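Long-range contacts in putative platelet activating factor (Streptococcus pneumoniae, PDB 2HSJ), which is of unproven function but is probably an SGNH-type hydrolase that cleaves ester-linked acyl groups: residues E34-F39 against A85-F90; I44-P49 against G64-Q69; L130-V135 against E151-W156. All coordinates share one frame; numbering follows the deposited sequence.

Contact 1 of 3, residues E34-F39 against A85-F90; sequences EPNILF and AVDKIF
Ala-85 faces Glu-34 and Pro-35 through a bridging water, which accepts from Ala-85 N and donates to both Pro-35 O and Glu-34 OE1, itself also an acceptor for Gly-84 N. At Val-86 the link becomes apolar: its CG1 lies 4.0 Å from Leu-38 CD1, the two side chains crossing at about a right angle. Asp-87 N and Lys-88 N then converge on Asn-36 O, at 2.9 and 3.3 Å. Chi1 of 179° sets Asn-36 CG beside the carbonyl carbon; the amide, its plane 68° from the carboxylate, offers ND2 to Asp-87 OD2 in a weak bond. Asn-36 OD1 accepts from Lys-58 of its own chain, while Asp-87 OD1 forms a salt bridge with Lys-58 of the second subunit. Strands 37-41 and 88-92 are neighbours in the five-stranded parallel sheet, as in SGNH hydrolases. Ile-37 CD1 packs 3.6 Å from Lys-88 CB, and Lys-88 NZ pairs with the C-terminal carboxylate of Tyr-214. Phe-90 N donates to Leu-38 O at 2.8 Å. In one of the two Phe-39 conformers, and so conditionally, Phe-90 CB sits 3.6 Å from the Phe-39 ring centroid, over the face; the rings, 16° from parallel, barely overlap. The chemistry thus grades from water-mediated and charged near the subunit interface to mainly apolar around Phe-39 and Phe-90, while backbone bonds of Leu-38, Lys-88 and Phe-90 satisfy buried peptide groups.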
# COMPACT_ATOMS: atom_id res chain seq x y z
N GLU D 34 -0.49 0.97 -6.15
CA GLU D 34 -1.65 1.58 -6.79
C GLU D 34 -1.52 3.09 -6.66
O GLU D 34 -1.52 3.62 -5.53
CB GLU D 34 -2.92 1.11 -6.08
CG GLU D 34 -3.32 -0.31 -6.49
CD GLU D 34 -3.95 -0.40 -7.87
OE1 GLU D 34 -4.03 0.63 -8.58
OE2 GLU D 34 -4.37 -1.51 -8.26
N PRO D 35 -1.34 3.81 -7.78
CA PRO D 35 -1.25 5.26 -7.63
C PRO D 35 -2.55 5.86 -7.14
O PRO D 35 -3.59 5.61 -7.73
CB PRO D 35 -0.92 5.77 -9.03
CG PRO D 35 -1.00 4.61 -9.94
CD PRO D 35 -1.17 3.35 -9.18
N ASN D 36 -2.49 6.62 -6.07
CA ASN D 36 -3.62 7.43 -5.66
C ASN D 36 -3.62 8.74 -6.44
O ASN D 36 -4.68 9.26 -6.83
CB ASN D 36 -3.59 7.65 -4.15
CG ASN D 36 -4.74 8.52 -3.66
OD1 ASN D 36 -4.57 9.73 -3.44
ND2 ASN D 36 -5.95 7.91 -3.53
N ILE D 37 -2.41 9.28 -6.65
CA ILE D 37 -2.21 10.49 -7.42
C ILE D 37 -1.15 10.16 -8.47
O ILE D 37 -0.11 9.53 -8.13
CB ILE D 37 -1.69 11.65 -6.51
CG1 ILE D 37 -2.54 11.79 -5.24
CG2 ILE D 37 -1.49 12.95 -7.30
CD1 ILE D 37 -3.87 12.36 -5.39
N LEU D 38 -1.41 10.53 -9.73
CA LEU D 38 -0.36 10.51 -10.75
C LEU D 38 0.08 11.94 -10.99
O LEU D 38 -0.77 12.81 -11.27
CB LEU D 38 -0.91 9.93 -12.05
CG LEU D 38 -1.13 8.41 -12.05
CD1 LEU D 38 -2.07 8.00 -13.17
CD2 LEU D 38 0.17 7.62 -12.24
N PHE D 39 1.38 12.22 -10.89
CA PHE D 39 1.92 13.54 -11.27
C PHE D 39 2.46 13.39 -12.68
O PHE D 39 3.34 12.57 -12.92
CB PHE D 39 3.04 13.99 -10.32
CG PHE D 39 2.60 14.95 -9.25
CD1 PHE D 39 1.75 14.52 -8.23
CD2 PHE D 39 3.03 16.27 -9.25
CE1 PHE D 39 1.34 15.39 -7.22
CE2 PHE D 39 2.60 17.15 -8.25
CZ PHE D 39 1.77 16.71 -7.25
N ALA D 85 -7.33 2.72 -9.14
CA ALA D 85 -7.98 3.61 -8.16
C ALA D 85 -7.32 4.99 -8.13
O ALA D 85 -6.89 5.50 -7.09
CB ALA D 85 -7.93 2.97 -6.79
N VAL D 86 -7.18 5.56 -9.32
CA VAL D 86 -6.54 6.87 -9.41
C VAL D 86 -7.54 7.95 -9.01
O VAL D 86 -8.54 8.17 -9.69
CB VAL D 86 -6.03 7.16 -10.84
CG1 VAL D 86 -5.28 8.51 -10.84
CG2 VAL D 86 -5.13 6.01 -11.31
N ASP D 87 -7.28 8.60 -7.89
CA ASP D 87 -8.16 9.68 -7.44
C ASP D 87 -7.93 10.97 -8.23
O ASP D 87 -8.90 11.66 -8.60
CB ASP D 87 -7.94 9.95 -5.94
CG ASP D 87 -8.71 8.99 -5.05
OD1 ASP D 87 -9.38 8.05 -5.58
OD2 ASP D 87 -8.68 9.19 -3.81
N LYS D 88 -6.66 11.31 -8.47
CA LYS D 88 -6.33 12.59 -9.06
C LYS D 88 -5.11 12.44 -9.92
O LYS D 88 -4.21 11.64 -9.65
CB LYS D 88 -6.02 13.65 -7.97
CG LYS D 88 -7.16 13.91 -7.00
CD LYS D 88 -6.73 14.91 -5.97
CE LYS D 88 -7.87 15.25 -5.03
NZ LYS D 88 -8.19 14.09 -4.18
N ILE D 89 -5.10 13.26 -10.97
CA ILE D 89 -3.93 13.48 -11.81
C ILE D 89 -3.54 14.93 -11.66
O ILE D 89 -4.38 15.81 -11.86
CB ILE D 89 -4.26 13.20 -13.30
CG1 ILE D 89 -4.50 11.70 -13.50
CG2 ILE D 89 -3.14 13.71 -14.23
CD1 ILE D 89 -5.33 11.38 -14.78
N PHE D 90 -2.30 15.19 -11.27
CA PHE D 90 -1.77 16.55 -11.25
C PHE D 90 -1.00 16.74 -12.54
O PHE D 90 -0.14 15.93 -12.87
CB PHE D 90 -0.83 16.76 -10.07
CG PHE D 90 -1.54 17.05 -8.79
CD1 PHE D 90 -2.54 16.22 -8.29
CD2 PHE D 90 -1.22 18.20 -8.08
CE1 PHE D 90 -3.18 16.53 -7.11
CE2 PHE D 90 -1.86 18.52 -6.90
CZ PHE D 90 -2.84 17.68 -6.41
O HOH W 1 -4.58 3.34 -8.88
O HOH W 2 -6.51 5.26 -4.47
O HOH W 3 -6.46 11.59 -3.33

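Contact 2 of 3, residues I44-P49 against G64-Q69; sequences IVEYYP and GIRGYQ
Glu-46 and Arg-66 make a side-on salt bridge, two nitrogens to two oxygens. Arg-66 NH2 meets the syn lone pair of Glu-46 OE2 at 2.8 Å, and Arg-66 NE reaches Glu-46 OE1 at 3.1 Å with a nearly straight N-H bond (173°). The two flat groups are almost coplanar, 21° apart. Glu-46 OE1 accepts a second hydrogen bond, the third to the carboxylate, from Arg-66 N at 2.8 Å, so the carboxylate is fixed by backbone and side chain together. Glu-46 CG, anti to the backbone N (chi1 -171°), lies 3.6 Å from Gly-64 O, and the extended chain carries the carboxylate on to Arg-66. On the Val-45 side the packing is tight: Gly-64, which lacks a side chain, brings its CA within 4.1 Å of Glu-46 CA and within 3.7 Å of Val-45 CG1. The Tyr-47 side is looser and partly exposed. There Tyr-47 crosses Arg-66 at about a right angle and touches it chiefly through OH, 3.4 Å from Arg-66 CB, while Tyr-47 O accepts from Lys-23 of the third subunit. Further on, Ile-65 to Tyr-68 form a type II turn with Gly-67 at its third position, and Gly-67 N bonds to Ser-43 OG. This is consistent with the SGNH-hydrolase arrangement, Gly-67 being the probable counterpart of the oxyanion-hole glycine beside the serine of the GDS motif.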
# COMPACT_ATOMS: atom_id res chain seq x y z
N ILE D 44 9.97 19.75 -14.38
CA ILE D 44 9.67 20.11 -13.00
C ILE D 44 9.01 18.94 -12.28
O ILE D 44 9.24 18.71 -11.10
CB ILE D 44 8.79 21.38 -12.93
CG1 ILE D 44 9.39 22.51 -13.75
CG2 ILE D 44 8.50 21.79 -11.47
CD1 ILE D 44 10.66 22.97 -13.26
N VAL D 45 8.16 18.20 -12.99
CA VAL D 45 7.59 16.96 -12.44
C VAL D 45 8.64 15.85 -12.33
O VAL D 45 8.77 15.23 -11.28
CB VAL D 45 6.39 16.48 -13.28
CG1 VAL D 45 5.80 15.20 -12.67
CG2 VAL D 45 5.34 17.61 -13.37
N GLU D 46 9.37 15.58 -13.42
CA GLU D 46 10.33 14.47 -13.37
C GLU D 46 11.29 14.58 -12.19
O GLU D 46 11.63 13.56 -11.52
CB GLU D 46 11.17 14.35 -14.67
CG GLU D 46 11.97 13.07 -14.63
CD GLU D 46 12.97 12.89 -15.74
OE1 GLU D 46 12.81 13.47 -16.85
OE2 GLU D 46 13.95 12.13 -15.49
N TYR D 47 11.72 15.81 -11.92
CA TYR D 47 12.75 16.05 -10.89
C TYR D 47 12.18 16.34 -9.50
O TYR D 47 12.94 16.57 -8.53
CB TYR D 47 13.68 17.22 -11.28
CG TYR D 47 14.26 17.16 -12.68
CD1 TYR D 47 14.55 15.95 -13.30
CD2 TYR D 47 14.57 18.36 -13.35
CE1 TYR D 47 15.13 15.92 -14.62
CE2 TYR D 47 15.13 18.34 -14.62
CZ TYR D 47 15.39 17.13 -15.24
OH TYR D 47 15.94 17.16 -16.52
N TYR D 48 10.86 16.27 -9.37
CA TYR D 48 10.19 16.60 -8.12
C TYR D 48 10.42 15.50 -7.09
O TYR D 48 10.07 14.33 -7.34
CB TYR D 48 8.70 16.68 -8.43
CG TYR D 48 7.83 17.48 -7.44
CD1 TYR D 48 6.82 18.29 -7.93
CD2 TYR D 48 8.03 17.44 -6.06
CE1 TYR D 48 6.00 19.01 -7.10
CE2 TYR D 48 7.18 18.17 -5.16
CZ TYR D 48 6.19 19.00 -5.73
OH TYR D 48 5.35 19.73 -4.90
N PRO D 49 11.00 15.86 -5.92
CA PRO D 49 11.17 14.85 -4.85
C PRO D 49 9.88 14.64 -4.12
O PRO D 49 9.68 15.07 -2.98
CB PRO D 49 12.24 15.45 -3.93
CG PRO D 49 12.10 16.95 -4.13
CD PRO D 49 11.57 17.18 -5.56
N GLY D 64 6.54 12.18 -14.84
CA GLY D 64 7.06 13.36 -15.56
C GLY D 64 8.22 13.00 -16.48
O GLY D 64 8.91 11.98 -16.28
N ILE D 65 8.43 13.84 -17.49
CA ILE D 65 9.54 13.64 -18.44
C ILE D 65 10.15 14.98 -18.80
O ILE D 65 9.45 15.92 -19.24
CB ILE D 65 9.09 12.92 -19.73
CG1 ILE D 65 8.46 11.58 -19.40
CG2 ILE D 65 10.28 12.78 -20.71
CD1 ILE D 65 8.19 10.65 -20.57
N ARG D 66 11.47 15.08 -18.64
CA ARG D 66 12.19 16.31 -18.98
C ARG D 66 11.89 16.75 -20.41
O ARG D 66 11.71 15.94 -21.31
CB ARG D 66 13.69 16.09 -18.83
CG ARG D 66 14.25 15.10 -19.90
CD ARG D 66 15.55 14.49 -19.54
NE ARG D 66 15.41 13.55 -18.45
CZ ARG D 66 16.41 12.78 -18.05
NH1 ARG D 66 17.57 12.83 -18.70
NH2 ARG D 66 16.24 11.95 -17.04
N GLY D 67 11.80 18.06 -20.57
CA GLY D 67 11.63 18.66 -21.87
C GLY D 67 10.24 18.49 -22.49
O GLY D 67 10.04 18.85 -23.66
N TYR D 68 9.28 17.97 -21.73
CA TYR D 68 7.99 17.61 -22.35
C TYR D 68 7.19 18.86 -22.69
O TYR D 68 7.33 19.89 -22.04
CB TYR D 68 7.15 16.78 -21.39
CG TYR D 68 6.70 15.42 -21.90
CD1 TYR D 68 7.48 14.67 -22.80
CD2 TYR D 68 5.52 14.84 -21.40
CE1 TYR D 68 7.07 13.38 -23.20
CE2 TYR D 68 5.13 13.57 -21.78
CZ TYR D 68 5.89 12.86 -22.65
OH TYR D 68 5.49 11.61 -23.03
N GLN D 69 6.39 18.72 -23.72
CA GLN D 69 5.48 19.76 -24.19
C GLN D 69 4.13 19.11 -24.32
O GLN D 69 4.03 17.89 -24.39
CB GLN D 69 5.89 20.26 -25.57
CG GLN D 69 7.23 20.94 -25.61
CD GLN D 69 7.67 21.21 -27.04
OE1 GLN D 69 8.74 20.78 -27.45
NE2 GLN D 69 6.85 21.91 -27.79

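Contact 3 of 3, residues L130-V135 against E151-W156; sequences LSILPV and EKIQNW
Next to Ile-132, whose side chain packs on Ile-153, Ser-131 OG accepts protons from Val-175 N and Phe-176 N and is also weakly bonded to Val-173 O, which ties the start of the loop to the neighbouring strand. Across the contact itself no hydrogen bond forms, though Asn-157 OD1 of helix 150-164 accepts from Ile-132 N, and Ile-153 carries most of the packing. Its CG2 lies 3.4 Å from Ile-132 O and 3.7 Å from Ile-132 CG2; its CD1 reaches further along the loop, to 3.5 Å from Leu-133 O. The two isoleucine side chains cross at a slant. Here helix 150-164 belongs to the beta-alpha-beta crossover that joins strand 126-130 to its parallel neighbour 170-173, and the contact packs that helix against the loop leaving the first strand. One turn on from Ile-153, Trp-156 receives Ile-132 CD1, which lies 3.9 Å from Trp-156 CB and equally far from Trp-156 CE3. Phe-176 and Ile-98, from two other helices, also touch Ile-153. At the far end of the loop, Val-135 CG1 meets Ile-153 CD1 at 3.9 Å, while Val-135 O accepts a hydrogen bond from Asn-150 ND2.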
# COMPACT_ATOMS: atom_id res chain seq x y z
N LEU D 130 -2.25 22.55 -13.04
CA LEU D 130 -1.47 23.56 -12.33
C LEU D 130 -1.22 24.75 -13.23
O LEU D 130 -0.97 24.61 -14.43
CB LEU D 130 -0.12 22.98 -11.86
CG LEU D 130 -0.19 22.32 -10.48
CD1 LEU D 130 -1.17 21.12 -10.41
CD2 LEU D 130 1.24 21.91 -10.13
N SER D 131 -1.19 25.93 -12.63
CA SER D 131 -0.63 27.07 -13.33
C SER D 131 0.81 26.76 -13.75
O SER D 131 1.57 26.21 -12.96
CB SER D 131 -0.65 28.27 -12.39
OG SER D 131 0.14 28.00 -11.25
N ILE D 132 1.20 27.16 -14.96
CA ILE D 132 2.62 27.18 -15.31
C ILE D 132 3.36 28.07 -14.31
O ILE D 132 2.90 29.15 -13.95
CB ILE D 132 2.79 27.71 -16.76
CG1 ILE D 132 2.03 26.80 -17.74
CG2 ILE D 132 4.27 27.89 -17.10
CD1 ILE D 132 1.88 27.40 -19.16
N LEU D 133 4.53 27.62 -13.87
CA LEU D 133 5.24 28.34 -12.82
C LEU D 133 5.95 29.58 -13.37
O LEU D 133 6.27 29.63 -14.56
CB LEU D 133 6.24 27.42 -12.13
CG LEU D 133 5.74 26.04 -11.70
CD1 LEU D 133 6.82 25.32 -10.88
CD2 LEU D 133 4.49 26.18 -10.89
N PRO D 134 6.25 30.57 -12.50
CA PRO D 134 7.01 31.76 -12.93
C PRO D 134 8.47 31.40 -13.22
O PRO D 134 8.97 30.36 -12.76
CB PRO D 134 6.94 32.71 -11.74
CG PRO D 134 6.70 31.78 -10.55
CD PRO D 134 5.94 30.59 -11.05
N VAL D 135 9.13 32.28 -13.96
CA VAL D 135 10.55 32.23 -14.17
C VAL D 135 11.19 33.43 -13.49
O VAL D 135 10.50 34.39 -13.10
CB VAL D 135 10.89 32.22 -15.68
CG1 VAL D 135 10.38 30.95 -16.30
CG2 VAL D 135 10.33 33.48 -16.39
N GLU D 151 4.92 37.59 -18.18
CA GLU D 151 3.70 38.09 -18.85
C GLU D 151 3.08 37.02 -19.74
O GLU D 151 1.86 36.82 -19.72
CB GLU D 151 3.95 39.39 -19.62
CG GLU D 151 4.68 40.47 -18.81
CD GLU D 151 6.20 40.42 -19.00
OE1 GLU D 151 6.67 41.24 -19.81
OE2 GLU D 151 6.92 39.58 -18.39
N LYS D 152 3.90 36.30 -20.51
CA LYS D 152 3.42 35.19 -21.35
C LYS D 152 2.84 34.09 -20.46
O LYS D 152 1.74 33.59 -20.71
CB LYS D 152 4.54 34.55 -22.17
CG LYS D 152 5.15 35.40 -23.27
CD LYS D 152 6.46 34.76 -23.76
CE LYS D 152 7.04 35.50 -24.98
NZ LYS D 152 8.17 34.72 -25.63
N ILE D 153 3.59 33.73 -19.42
CA ILE D 153 3.15 32.66 -18.50
C ILE D 153 1.79 33.02 -17.88
O ILE D 153 0.90 32.18 -17.85
CB ILE D 153 4.22 32.34 -17.44
CG1 ILE D 153 5.40 31.62 -18.12
CG2 ILE D 153 3.65 31.47 -16.34
CD1 ILE D 153 6.68 31.69 -17.35
N GLN D 154 1.65 34.25 -17.39
CA GLN D 154 0.37 34.71 -16.83
C GLN D 154 -0.78 34.68 -17.87
O GLN D 154 -1.89 34.31 -17.53
CB GLN D 154 0.52 36.09 -16.21
CG GLN D 154 1.24 36.03 -14.88
CD GLN D 154 1.46 37.39 -14.24
OE1 GLN D 154 2.21 38.23 -14.76
NE2 GLN D 154 0.82 37.61 -13.10
N ASN D 155 -0.50 35.03 -19.12
CA ASN D 155 -1.51 34.93 -20.18
C ASN D 155 -1.92 33.48 -20.45
O ASN D 155 -3.11 33.18 -20.63
CB ASN D 155 -1.03 35.62 -21.47
CG ASN D 155 -0.99 37.13 -21.32
OD1 ASN D 155 -1.69 37.70 -20.48
ND2 ASN D 155 -0.17 37.78 -22.14
N TRP D 156 -0.95 32.57 -20.46
CA TRP D 156 -1.29 31.17 -20.62
C TRP D 156 -2.11 30.68 -19.45
O TRP D 156 -3.06 29.92 -19.64
CB TRP D 156 -0.04 30.32 -20.82
CG TRP D 156 0.48 30.45 -22.23
CD1 TRP D 156 0.64 31.62 -22.96
CD2 TRP D 156 0.91 29.39 -23.09
NE1 TRP D 156 1.14 31.33 -24.21
CE2 TRP D 156 1.33 29.98 -24.31
CE3 TRP D 156 1.01 27.99 -22.94
CZ2 TRP D 156 1.81 29.21 -25.38
CZ3 TRP D 156 1.49 27.23 -23.99
CH2 TRP D 156 1.90 27.85 -25.21

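The centre of contact 2 lies about 16 Å from those of contacts 1 and 3, which are about 24 Å apart. Strand 37-41 leads directly into helix 43-46, and Phe-39 O of contact 1 comes within 3.6 Å of Val-45 CG1 of contact 2. Phe-90 CD2 meets Leu-130 CD1 of contact 3 at 3.7 Å, whereas Ile-44 CG2 and Leu-133 CD1 join contacts 2 and 3 at 4.0 Å. Contact 2 includes Gly-67, bonded to Ser-43, and Tyr-68, bonded to Asn-96, residues that by family resemblance probably line the active site; a glycerol, probably from the crystallisation liquor, lies about 6 Å from the Tyr-47 side chain. A magnesium ion lies about 4 Å from the Lys-88 side chain of contact 1, with no coordination implied.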